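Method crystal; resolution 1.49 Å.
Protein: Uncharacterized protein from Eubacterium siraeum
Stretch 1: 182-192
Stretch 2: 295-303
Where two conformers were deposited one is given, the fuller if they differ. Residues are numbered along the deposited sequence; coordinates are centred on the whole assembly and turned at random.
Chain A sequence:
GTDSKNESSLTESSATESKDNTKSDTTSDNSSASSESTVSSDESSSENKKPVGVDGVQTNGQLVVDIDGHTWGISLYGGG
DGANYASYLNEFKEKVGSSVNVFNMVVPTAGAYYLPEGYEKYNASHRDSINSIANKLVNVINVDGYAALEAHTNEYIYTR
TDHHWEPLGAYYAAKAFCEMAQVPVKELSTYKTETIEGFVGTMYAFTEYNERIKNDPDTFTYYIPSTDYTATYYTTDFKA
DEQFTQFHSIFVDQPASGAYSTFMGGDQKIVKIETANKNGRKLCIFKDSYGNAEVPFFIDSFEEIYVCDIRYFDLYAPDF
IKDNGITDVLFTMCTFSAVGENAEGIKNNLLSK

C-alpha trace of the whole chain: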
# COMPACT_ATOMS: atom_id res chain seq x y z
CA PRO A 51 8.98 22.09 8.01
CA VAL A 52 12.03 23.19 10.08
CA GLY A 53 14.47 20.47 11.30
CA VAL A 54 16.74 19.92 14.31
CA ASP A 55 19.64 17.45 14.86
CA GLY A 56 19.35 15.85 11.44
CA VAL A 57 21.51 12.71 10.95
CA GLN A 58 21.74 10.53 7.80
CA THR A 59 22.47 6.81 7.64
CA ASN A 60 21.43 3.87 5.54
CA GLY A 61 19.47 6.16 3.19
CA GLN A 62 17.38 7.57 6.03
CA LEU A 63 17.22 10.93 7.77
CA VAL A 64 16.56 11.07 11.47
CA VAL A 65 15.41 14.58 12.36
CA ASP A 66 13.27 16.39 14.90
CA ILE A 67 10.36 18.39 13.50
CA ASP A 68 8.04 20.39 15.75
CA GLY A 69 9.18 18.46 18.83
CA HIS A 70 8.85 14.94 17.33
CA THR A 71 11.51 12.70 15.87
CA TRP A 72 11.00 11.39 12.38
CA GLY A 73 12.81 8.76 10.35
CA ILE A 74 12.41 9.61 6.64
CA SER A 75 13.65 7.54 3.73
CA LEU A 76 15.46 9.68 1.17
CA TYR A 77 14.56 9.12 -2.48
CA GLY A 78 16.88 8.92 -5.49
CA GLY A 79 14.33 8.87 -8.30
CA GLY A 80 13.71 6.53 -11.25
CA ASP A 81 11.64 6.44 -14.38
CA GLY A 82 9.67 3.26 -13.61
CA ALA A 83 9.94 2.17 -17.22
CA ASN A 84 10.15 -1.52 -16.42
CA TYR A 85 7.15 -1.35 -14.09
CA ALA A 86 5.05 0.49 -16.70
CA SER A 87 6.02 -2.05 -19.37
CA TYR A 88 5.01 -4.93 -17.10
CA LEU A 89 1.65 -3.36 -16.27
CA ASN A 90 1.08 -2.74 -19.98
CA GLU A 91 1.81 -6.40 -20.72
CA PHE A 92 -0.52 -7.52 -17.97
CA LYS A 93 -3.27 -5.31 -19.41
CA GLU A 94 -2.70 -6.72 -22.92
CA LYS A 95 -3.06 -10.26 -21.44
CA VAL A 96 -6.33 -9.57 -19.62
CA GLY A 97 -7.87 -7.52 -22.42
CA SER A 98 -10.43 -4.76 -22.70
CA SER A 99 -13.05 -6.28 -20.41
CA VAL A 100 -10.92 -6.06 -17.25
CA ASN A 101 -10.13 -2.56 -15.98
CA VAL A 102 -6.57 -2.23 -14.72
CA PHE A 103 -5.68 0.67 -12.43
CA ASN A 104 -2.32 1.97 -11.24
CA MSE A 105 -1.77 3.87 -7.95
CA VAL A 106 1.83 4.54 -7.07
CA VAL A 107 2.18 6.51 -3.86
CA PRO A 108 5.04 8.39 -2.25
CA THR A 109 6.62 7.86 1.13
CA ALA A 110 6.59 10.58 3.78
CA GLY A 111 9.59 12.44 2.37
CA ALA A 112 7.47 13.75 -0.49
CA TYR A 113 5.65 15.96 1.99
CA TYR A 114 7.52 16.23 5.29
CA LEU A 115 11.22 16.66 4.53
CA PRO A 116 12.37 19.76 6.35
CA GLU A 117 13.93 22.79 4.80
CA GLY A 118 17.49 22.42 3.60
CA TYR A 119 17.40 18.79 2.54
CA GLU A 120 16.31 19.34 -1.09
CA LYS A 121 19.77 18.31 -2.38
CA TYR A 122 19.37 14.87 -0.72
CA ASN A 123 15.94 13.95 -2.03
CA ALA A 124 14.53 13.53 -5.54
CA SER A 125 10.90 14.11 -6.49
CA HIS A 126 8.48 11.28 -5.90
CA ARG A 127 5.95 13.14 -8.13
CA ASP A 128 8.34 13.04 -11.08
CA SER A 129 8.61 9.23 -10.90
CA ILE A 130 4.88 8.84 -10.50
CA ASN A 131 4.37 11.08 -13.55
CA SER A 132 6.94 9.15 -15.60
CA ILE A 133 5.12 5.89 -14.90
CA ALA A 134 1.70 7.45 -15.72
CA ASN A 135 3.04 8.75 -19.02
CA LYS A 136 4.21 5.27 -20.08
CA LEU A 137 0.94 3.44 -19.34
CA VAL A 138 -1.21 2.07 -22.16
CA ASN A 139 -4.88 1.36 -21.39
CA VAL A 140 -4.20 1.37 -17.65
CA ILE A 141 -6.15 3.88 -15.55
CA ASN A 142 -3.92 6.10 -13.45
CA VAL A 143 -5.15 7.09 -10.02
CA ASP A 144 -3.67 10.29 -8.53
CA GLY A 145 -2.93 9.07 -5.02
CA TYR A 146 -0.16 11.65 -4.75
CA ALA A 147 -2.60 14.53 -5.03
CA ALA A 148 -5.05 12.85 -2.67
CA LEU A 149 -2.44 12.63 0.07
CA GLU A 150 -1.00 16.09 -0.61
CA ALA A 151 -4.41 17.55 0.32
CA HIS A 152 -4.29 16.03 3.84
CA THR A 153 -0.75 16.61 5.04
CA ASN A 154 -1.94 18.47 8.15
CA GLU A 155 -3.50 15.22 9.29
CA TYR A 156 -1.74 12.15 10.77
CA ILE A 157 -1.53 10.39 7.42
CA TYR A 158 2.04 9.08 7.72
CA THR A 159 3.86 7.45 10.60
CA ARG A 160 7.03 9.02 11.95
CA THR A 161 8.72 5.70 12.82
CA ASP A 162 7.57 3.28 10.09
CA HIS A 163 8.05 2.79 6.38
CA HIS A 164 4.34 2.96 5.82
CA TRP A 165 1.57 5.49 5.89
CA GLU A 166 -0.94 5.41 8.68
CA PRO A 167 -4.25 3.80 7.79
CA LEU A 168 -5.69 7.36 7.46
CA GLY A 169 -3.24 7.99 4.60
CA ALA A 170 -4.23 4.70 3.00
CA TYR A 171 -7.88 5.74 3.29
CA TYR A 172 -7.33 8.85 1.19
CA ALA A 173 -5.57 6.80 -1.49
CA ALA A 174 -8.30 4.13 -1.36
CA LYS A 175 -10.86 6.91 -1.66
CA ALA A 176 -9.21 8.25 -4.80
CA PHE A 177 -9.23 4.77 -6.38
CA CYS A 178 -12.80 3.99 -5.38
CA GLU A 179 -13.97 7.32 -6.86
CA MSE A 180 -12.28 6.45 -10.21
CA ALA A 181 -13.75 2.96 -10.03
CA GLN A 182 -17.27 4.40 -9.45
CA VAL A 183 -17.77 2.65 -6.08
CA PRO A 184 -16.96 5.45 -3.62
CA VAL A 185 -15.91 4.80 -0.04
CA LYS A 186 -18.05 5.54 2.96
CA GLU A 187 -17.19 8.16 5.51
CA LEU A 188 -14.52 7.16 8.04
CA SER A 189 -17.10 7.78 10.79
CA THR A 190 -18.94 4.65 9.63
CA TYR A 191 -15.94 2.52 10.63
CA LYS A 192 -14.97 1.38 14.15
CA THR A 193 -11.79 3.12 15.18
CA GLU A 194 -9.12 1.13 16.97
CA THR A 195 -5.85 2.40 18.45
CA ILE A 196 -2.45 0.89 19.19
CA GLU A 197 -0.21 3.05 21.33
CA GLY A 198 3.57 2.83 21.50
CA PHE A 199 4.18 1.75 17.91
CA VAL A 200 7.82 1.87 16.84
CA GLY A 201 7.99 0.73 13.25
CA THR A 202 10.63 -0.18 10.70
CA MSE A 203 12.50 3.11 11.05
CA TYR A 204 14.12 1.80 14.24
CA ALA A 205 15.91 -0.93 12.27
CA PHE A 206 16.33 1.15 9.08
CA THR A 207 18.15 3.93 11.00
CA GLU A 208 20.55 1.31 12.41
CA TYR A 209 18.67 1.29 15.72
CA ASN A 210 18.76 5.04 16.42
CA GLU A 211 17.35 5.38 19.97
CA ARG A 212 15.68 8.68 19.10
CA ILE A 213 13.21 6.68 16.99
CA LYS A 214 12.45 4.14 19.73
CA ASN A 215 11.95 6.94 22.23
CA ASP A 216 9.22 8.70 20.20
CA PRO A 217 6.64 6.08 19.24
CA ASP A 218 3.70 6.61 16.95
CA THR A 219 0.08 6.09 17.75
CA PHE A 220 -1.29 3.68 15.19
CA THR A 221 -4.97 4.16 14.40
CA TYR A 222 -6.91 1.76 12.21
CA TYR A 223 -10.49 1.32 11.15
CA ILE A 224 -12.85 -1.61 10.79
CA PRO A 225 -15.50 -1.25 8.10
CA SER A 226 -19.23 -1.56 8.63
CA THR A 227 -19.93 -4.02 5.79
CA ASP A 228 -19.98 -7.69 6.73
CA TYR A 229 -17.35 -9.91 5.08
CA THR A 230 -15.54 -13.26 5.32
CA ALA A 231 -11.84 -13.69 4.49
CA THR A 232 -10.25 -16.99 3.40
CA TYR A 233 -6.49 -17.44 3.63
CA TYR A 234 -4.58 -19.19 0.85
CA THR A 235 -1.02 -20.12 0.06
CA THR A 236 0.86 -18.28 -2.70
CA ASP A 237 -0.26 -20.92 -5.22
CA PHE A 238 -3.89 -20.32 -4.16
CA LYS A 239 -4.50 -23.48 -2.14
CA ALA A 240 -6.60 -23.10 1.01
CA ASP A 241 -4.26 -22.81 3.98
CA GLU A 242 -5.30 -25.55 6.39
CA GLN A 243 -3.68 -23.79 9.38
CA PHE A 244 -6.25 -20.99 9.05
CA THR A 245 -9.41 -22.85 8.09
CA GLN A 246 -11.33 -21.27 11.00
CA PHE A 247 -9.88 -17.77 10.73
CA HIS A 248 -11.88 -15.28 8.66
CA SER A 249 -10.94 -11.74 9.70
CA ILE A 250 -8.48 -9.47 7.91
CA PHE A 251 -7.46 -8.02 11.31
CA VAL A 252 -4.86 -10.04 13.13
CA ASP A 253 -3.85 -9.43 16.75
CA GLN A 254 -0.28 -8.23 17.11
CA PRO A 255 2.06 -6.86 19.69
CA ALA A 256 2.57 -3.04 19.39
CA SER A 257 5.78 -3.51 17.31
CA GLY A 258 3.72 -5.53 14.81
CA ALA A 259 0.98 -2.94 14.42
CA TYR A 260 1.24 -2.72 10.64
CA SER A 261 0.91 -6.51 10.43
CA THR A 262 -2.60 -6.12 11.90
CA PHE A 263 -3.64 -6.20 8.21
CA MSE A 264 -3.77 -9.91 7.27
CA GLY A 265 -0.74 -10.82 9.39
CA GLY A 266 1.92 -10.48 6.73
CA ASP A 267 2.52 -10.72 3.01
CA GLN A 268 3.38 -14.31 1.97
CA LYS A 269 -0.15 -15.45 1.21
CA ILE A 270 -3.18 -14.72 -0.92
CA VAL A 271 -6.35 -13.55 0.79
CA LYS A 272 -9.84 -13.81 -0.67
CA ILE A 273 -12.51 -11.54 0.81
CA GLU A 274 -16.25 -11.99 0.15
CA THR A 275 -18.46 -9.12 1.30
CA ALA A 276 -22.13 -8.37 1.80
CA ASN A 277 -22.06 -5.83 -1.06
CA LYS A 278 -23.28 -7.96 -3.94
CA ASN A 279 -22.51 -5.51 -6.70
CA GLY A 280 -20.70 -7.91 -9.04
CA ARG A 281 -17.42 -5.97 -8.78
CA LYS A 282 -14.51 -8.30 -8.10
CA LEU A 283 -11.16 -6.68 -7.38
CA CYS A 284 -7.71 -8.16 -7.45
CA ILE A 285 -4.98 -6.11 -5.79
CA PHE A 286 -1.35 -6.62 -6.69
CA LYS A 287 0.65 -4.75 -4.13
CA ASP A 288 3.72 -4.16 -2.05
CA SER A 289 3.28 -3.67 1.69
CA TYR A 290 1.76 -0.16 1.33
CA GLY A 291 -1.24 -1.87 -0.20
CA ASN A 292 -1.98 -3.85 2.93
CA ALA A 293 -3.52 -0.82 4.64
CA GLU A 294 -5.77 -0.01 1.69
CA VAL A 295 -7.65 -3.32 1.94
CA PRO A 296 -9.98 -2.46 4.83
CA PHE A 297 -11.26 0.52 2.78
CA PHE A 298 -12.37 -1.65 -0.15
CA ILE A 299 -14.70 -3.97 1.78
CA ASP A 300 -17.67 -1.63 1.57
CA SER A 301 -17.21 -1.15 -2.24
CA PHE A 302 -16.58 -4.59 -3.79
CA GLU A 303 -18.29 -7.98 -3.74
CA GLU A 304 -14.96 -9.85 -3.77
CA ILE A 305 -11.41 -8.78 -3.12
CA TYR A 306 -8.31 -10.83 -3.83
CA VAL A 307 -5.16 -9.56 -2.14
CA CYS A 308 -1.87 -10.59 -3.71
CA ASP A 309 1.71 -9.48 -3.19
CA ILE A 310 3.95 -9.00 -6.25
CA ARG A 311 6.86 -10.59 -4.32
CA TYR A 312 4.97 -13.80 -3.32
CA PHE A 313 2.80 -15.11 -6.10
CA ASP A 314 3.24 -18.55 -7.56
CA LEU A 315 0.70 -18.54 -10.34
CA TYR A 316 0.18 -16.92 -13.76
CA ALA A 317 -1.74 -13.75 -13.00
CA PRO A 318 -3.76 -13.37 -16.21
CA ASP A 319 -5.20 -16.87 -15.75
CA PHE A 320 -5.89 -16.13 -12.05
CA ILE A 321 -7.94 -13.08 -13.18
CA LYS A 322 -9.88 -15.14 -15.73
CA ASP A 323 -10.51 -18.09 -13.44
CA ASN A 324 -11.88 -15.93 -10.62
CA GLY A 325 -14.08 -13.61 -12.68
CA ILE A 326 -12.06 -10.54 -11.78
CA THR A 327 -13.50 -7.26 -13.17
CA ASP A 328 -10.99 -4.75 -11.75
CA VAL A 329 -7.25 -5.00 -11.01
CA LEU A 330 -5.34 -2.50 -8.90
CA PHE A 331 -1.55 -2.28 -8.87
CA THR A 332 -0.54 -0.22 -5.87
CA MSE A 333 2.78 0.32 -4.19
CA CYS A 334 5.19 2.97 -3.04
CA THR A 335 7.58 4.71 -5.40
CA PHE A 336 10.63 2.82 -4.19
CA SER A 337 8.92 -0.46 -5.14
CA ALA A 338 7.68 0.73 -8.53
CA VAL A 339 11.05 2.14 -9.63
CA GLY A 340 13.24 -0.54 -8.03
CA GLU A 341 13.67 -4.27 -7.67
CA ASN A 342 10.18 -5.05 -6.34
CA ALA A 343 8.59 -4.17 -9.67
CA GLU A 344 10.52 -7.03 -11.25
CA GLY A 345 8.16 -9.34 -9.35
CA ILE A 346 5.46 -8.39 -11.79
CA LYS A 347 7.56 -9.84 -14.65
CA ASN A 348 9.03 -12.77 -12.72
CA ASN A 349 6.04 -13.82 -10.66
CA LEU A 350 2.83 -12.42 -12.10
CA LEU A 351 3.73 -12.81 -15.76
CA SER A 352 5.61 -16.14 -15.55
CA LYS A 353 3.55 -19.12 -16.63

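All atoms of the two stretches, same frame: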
# COMPACT_ATOMS: atom_id res chain seq x y z
N GLN A 182 -15.83 4.17 -9.58
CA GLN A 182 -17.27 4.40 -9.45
C GLN A 182 -17.98 3.60 -8.33
O GLN A 182 -19.20 3.33 -8.39
CB GLN A 182 -17.99 4.22 -10.81
CG GLN A 182 -17.43 5.06 -11.91
CD GLN A 182 -17.46 6.54 -11.62
OE1 GLN A 182 -18.42 7.08 -11.13
NE2 GLN A 182 -16.37 7.19 -11.95
N VAL A 183 -17.24 3.29 -7.28
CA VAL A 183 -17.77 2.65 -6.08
C VAL A 183 -17.19 3.37 -4.85
O VAL A 183 -16.39 2.82 -4.09
CB VAL A 183 -17.48 1.13 -6.03
CG1 VAL A 183 -18.42 0.38 -6.94
CG2 VAL A 183 -16.03 0.82 -6.38
N PRO A 184 -17.61 4.61 -4.66
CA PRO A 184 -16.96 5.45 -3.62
C PRO A 184 -17.03 4.90 -2.21
O PRO A 184 -18.00 4.22 -1.86
CB PRO A 184 -17.69 6.78 -3.71
CG PRO A 184 -18.81 6.58 -4.63
CD PRO A 184 -18.57 5.38 -5.46
N VAL A 185 -15.98 5.19 -1.43
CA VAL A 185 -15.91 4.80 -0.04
C VAL A 185 -16.97 5.52 0.80
O VAL A 185 -17.53 6.57 0.42
CB VAL A 185 -14.52 5.06 0.58
CG1 VAL A 185 -13.43 4.32 -0.21
CG2 VAL A 185 -14.21 6.55 0.64
N LYS A 186 -17.27 4.89 1.93
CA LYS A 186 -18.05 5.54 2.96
C LYS A 186 -17.17 6.44 3.79
O LYS A 186 -15.93 6.36 3.75
CB LYS A 186 -18.71 4.49 3.85
CG LYS A 186 -19.69 3.58 3.14
CD LYS A 186 -20.41 2.68 4.15
CE LYS A 186 -21.35 1.69 3.52
NZ LYS A 186 -22.43 2.36 2.76
N GLU A 187 -17.83 7.29 4.56
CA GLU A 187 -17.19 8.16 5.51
C GLU A 187 -16.42 7.34 6.56
O GLU A 187 -16.87 6.27 6.96
CB GLU A 187 -18.31 9.01 6.15
CG GLU A 187 -19.25 9.60 5.05
CD GLU A 187 -20.67 8.96 4.55
OE1 GLU A 187 -21.14 7.84 4.03
OE2 GLU A 187 -21.40 9.96 4.48
N LEU A 188 -15.28 7.86 7.02
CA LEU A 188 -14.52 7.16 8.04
C LEU A 188 -15.31 6.99 9.35
O LEU A 188 -15.10 6.04 10.13
CB LEU A 188 -13.19 7.87 8.24
CG LEU A 188 -11.98 7.09 8.61
CD1 LEU A 188 -11.79 5.78 7.86
CD2 LEU A 188 -10.75 7.97 8.46
N SER A 189 -16.26 7.88 9.59
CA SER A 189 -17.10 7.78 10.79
C SER A 189 -17.97 6.54 10.83
O SER A 189 -18.46 6.15 11.88
CB SER A 189 -17.99 9.01 10.96
OG SER A 189 -17.23 10.18 11.16
N THR A 190 -18.16 5.88 9.69
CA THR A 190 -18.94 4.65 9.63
C THR A 190 -18.14 3.44 10.09
O THR A 190 -18.68 2.33 10.29
CB THR A 190 -19.48 4.36 8.19
OG1 THR A 190 -18.40 4.05 7.29
CG2 THR A 190 -20.26 5.54 7.67
N TYR A 191 -16.82 3.61 10.22
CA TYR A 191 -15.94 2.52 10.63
C TYR A 191 -15.77 2.56 12.16
O TYR A 191 -15.98 3.61 12.78
CB TYR A 191 -14.56 2.74 10.00
CG TYR A 191 -14.42 2.56 8.49
CD1 TYR A 191 -15.06 3.40 7.58
CD2 TYR A 191 -13.58 1.59 7.98
CE1 TYR A 191 -14.89 3.22 6.23
CE2 TYR A 191 -13.43 1.42 6.62
CZ TYR A 191 -14.07 2.23 5.75
OH TYR A 191 -13.88 2.03 4.40
N LYS A 192 -15.37 1.44 12.75
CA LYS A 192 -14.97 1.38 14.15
C LYS A 192 -13.49 1.69 14.23
O LYS A 192 -12.66 1.04 13.58
CB LYS A 192 -15.26 -0.00 14.77
CG LYS A 192 -14.92 -0.09 16.25
CD LYS A 192 -15.20 -1.48 16.82
N VAL A 295 -6.64 -2.25 2.05
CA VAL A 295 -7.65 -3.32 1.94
C VAL A 295 -8.91 -3.10 2.76
O VAL A 295 -10.02 -3.27 2.23
CB VAL A 295 -7.03 -4.72 2.17
CG1 VAL A 295 -8.08 -5.81 2.16
CG2 VAL A 295 -5.99 -5.01 1.08
N PRO A 296 -8.77 -2.68 4.04
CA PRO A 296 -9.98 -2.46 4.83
C PRO A 296 -10.97 -1.47 4.19
O PRO A 296 -12.17 -1.55 4.42
CB PRO A 296 -9.43 -1.90 6.16
CG PRO A 296 -8.09 -2.59 6.29
CD PRO A 296 -7.55 -2.52 4.87
N PHE A 297 -10.45 -0.55 3.39
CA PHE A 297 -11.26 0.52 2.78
C PHE A 297 -11.90 0.11 1.48
O PHE A 297 -12.57 0.93 0.86
CB PHE A 297 -10.39 1.77 2.59
CG PHE A 297 -9.70 2.18 3.85
CD1 PHE A 297 -10.44 2.51 4.99
CD2 PHE A 297 -8.32 2.22 3.93
CE1 PHE A 297 -9.82 2.87 6.18
CE2 PHE A 297 -7.70 2.57 5.12
CZ PHE A 297 -8.44 2.90 6.24
N PHE A 298 -11.70 -1.14 1.05
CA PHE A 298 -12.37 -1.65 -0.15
C PHE A 298 -13.56 -2.55 0.14
O PHE A 298 -14.38 -2.81 -0.76
CB PHE A 298 -11.39 -2.43 -1.03
CG PHE A 298 -10.22 -1.62 -1.52
CD1 PHE A 298 -10.36 -0.30 -1.84
CD2 PHE A 298 -8.98 -2.22 -1.66
CE1 PHE A 298 -9.27 0.42 -2.34
CE2 PHE A 298 -7.90 -1.50 -2.13
CZ PHE A 298 -8.05 -0.19 -2.46
N ILE A 299 -13.68 -2.99 1.39
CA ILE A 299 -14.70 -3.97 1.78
C ILE A 299 -16.12 -3.47 1.53
O ILE A 299 -16.97 -4.23 1.08
CB ILE A 299 -14.47 -4.40 3.24
CG1 ILE A 299 -13.24 -5.36 3.26
CG2 ILE A 299 -15.71 -5.08 3.81
CD1 ILE A 299 -12.71 -5.74 4.61
N ASP A 300 -16.35 -2.19 1.76
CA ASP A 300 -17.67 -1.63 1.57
C ASP A 300 -18.02 -1.52 0.07
O ASP A 300 -19.19 -1.34 -0.26
CB ASP A 300 -17.80 -0.21 2.17
CG ASP A 300 -17.66 -0.15 3.73
OD1 ASP A 300 -18.06 -1.09 4.46
OD2 ASP A 300 -17.15 0.90 4.21
N SER A 301 -17.03 -1.54 -0.82
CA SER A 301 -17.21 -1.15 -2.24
C SER A 301 -17.20 -2.28 -3.27
O SER A 301 -17.59 -2.03 -4.42
CB SER A 301 -16.14 -0.13 -2.63
OG SER A 301 -16.33 1.12 -1.98
N PHE A 302 -16.75 -3.47 -2.88
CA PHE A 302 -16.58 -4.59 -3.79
C PHE A 302 -17.21 -5.84 -3.22
O PHE A 302 -17.18 -6.05 -2.01
CB PHE A 302 -15.07 -4.83 -4.05
CG PHE A 302 -14.43 -3.73 -4.85
CD1 PHE A 302 -14.44 -3.79 -6.23
CD2 PHE A 302 -13.87 -2.62 -4.24
CE1 PHE A 302 -13.92 -2.77 -7.00
CE2 PHE A 302 -13.33 -1.59 -5.00
CZ PHE A 302 -13.34 -1.67 -6.40
N GLU A 303 -17.71 -6.70 -4.11
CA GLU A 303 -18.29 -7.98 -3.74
C GLU A 303 -17.20 -8.99 -3.34
O GLU A 303 -17.38 -9.77 -2.39
CB GLU A 303 -19.13 -8.53 -4.91
CG GLU A 303 -19.81 -9.85 -4.56
CD GLU A 303 -20.81 -10.38 -5.60
OE1 GLU A 303 -21.45 -9.58 -6.34
OE2 GLU A 303 -20.98 -11.63 -5.64
O HOH W 1 -15.85 2.57 2.66
O HOH W 2 -17.96 1.32 6.74
O HOH W 3 -14.49 -0.66 3.41

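One direct hydrogen bond joins the stretches: Ser301 OG donates to Val183 O at 2.7 Å. Both CA-to-CB bonds point toward the partner, and Val183 CB and Ser301 CB lie 3.9 Å apart. Serine's short chain lets its hydroxyl reach a loop carbonyl while the backbones stay close.

Most of the remaining polar linkage runs through water, centred on Asp300 OD2. Water 1 donates to Asp300 OD2 (2.6 Å), accepts from Lys186 N (2.8 Å) and also bonds Tyr191 OH (2.7 Å). Water 2 donates to both Asp300 OD2 (2.7 Å) and Thr190 OG1 (2.8 Å); that hydroxyl in turn donates to Glu187 O (2.7 Å), tying the water to the turn of its own stretch. Water 3 connects Tyr191 OH (2.9 Å) with Pro296 O (2.7 Å) and Asp300 N (2.9 Å). A buried carboxylate suits this site because one oxygen can accept from two waters, while OD1 is satisfied elsewhere in the structure.

Apolar packing completes the contact. Beside the waters, Tyr191 and Phe297 meet obliquely, planes at 53°, with Tyr191 CE2 3.6 Å from Phe297 CD1; tyrosine thus supplies both ring surface and a water-binding hydroxyl. Leu188 CD1 reaches Phe297 CE1 at 3.9 Å. Near the Ser301 hydrogen bond, Val183 CG2 meets Phe302 CZ at 3.7 Å. Counting both sides, the contact buries 470 Å².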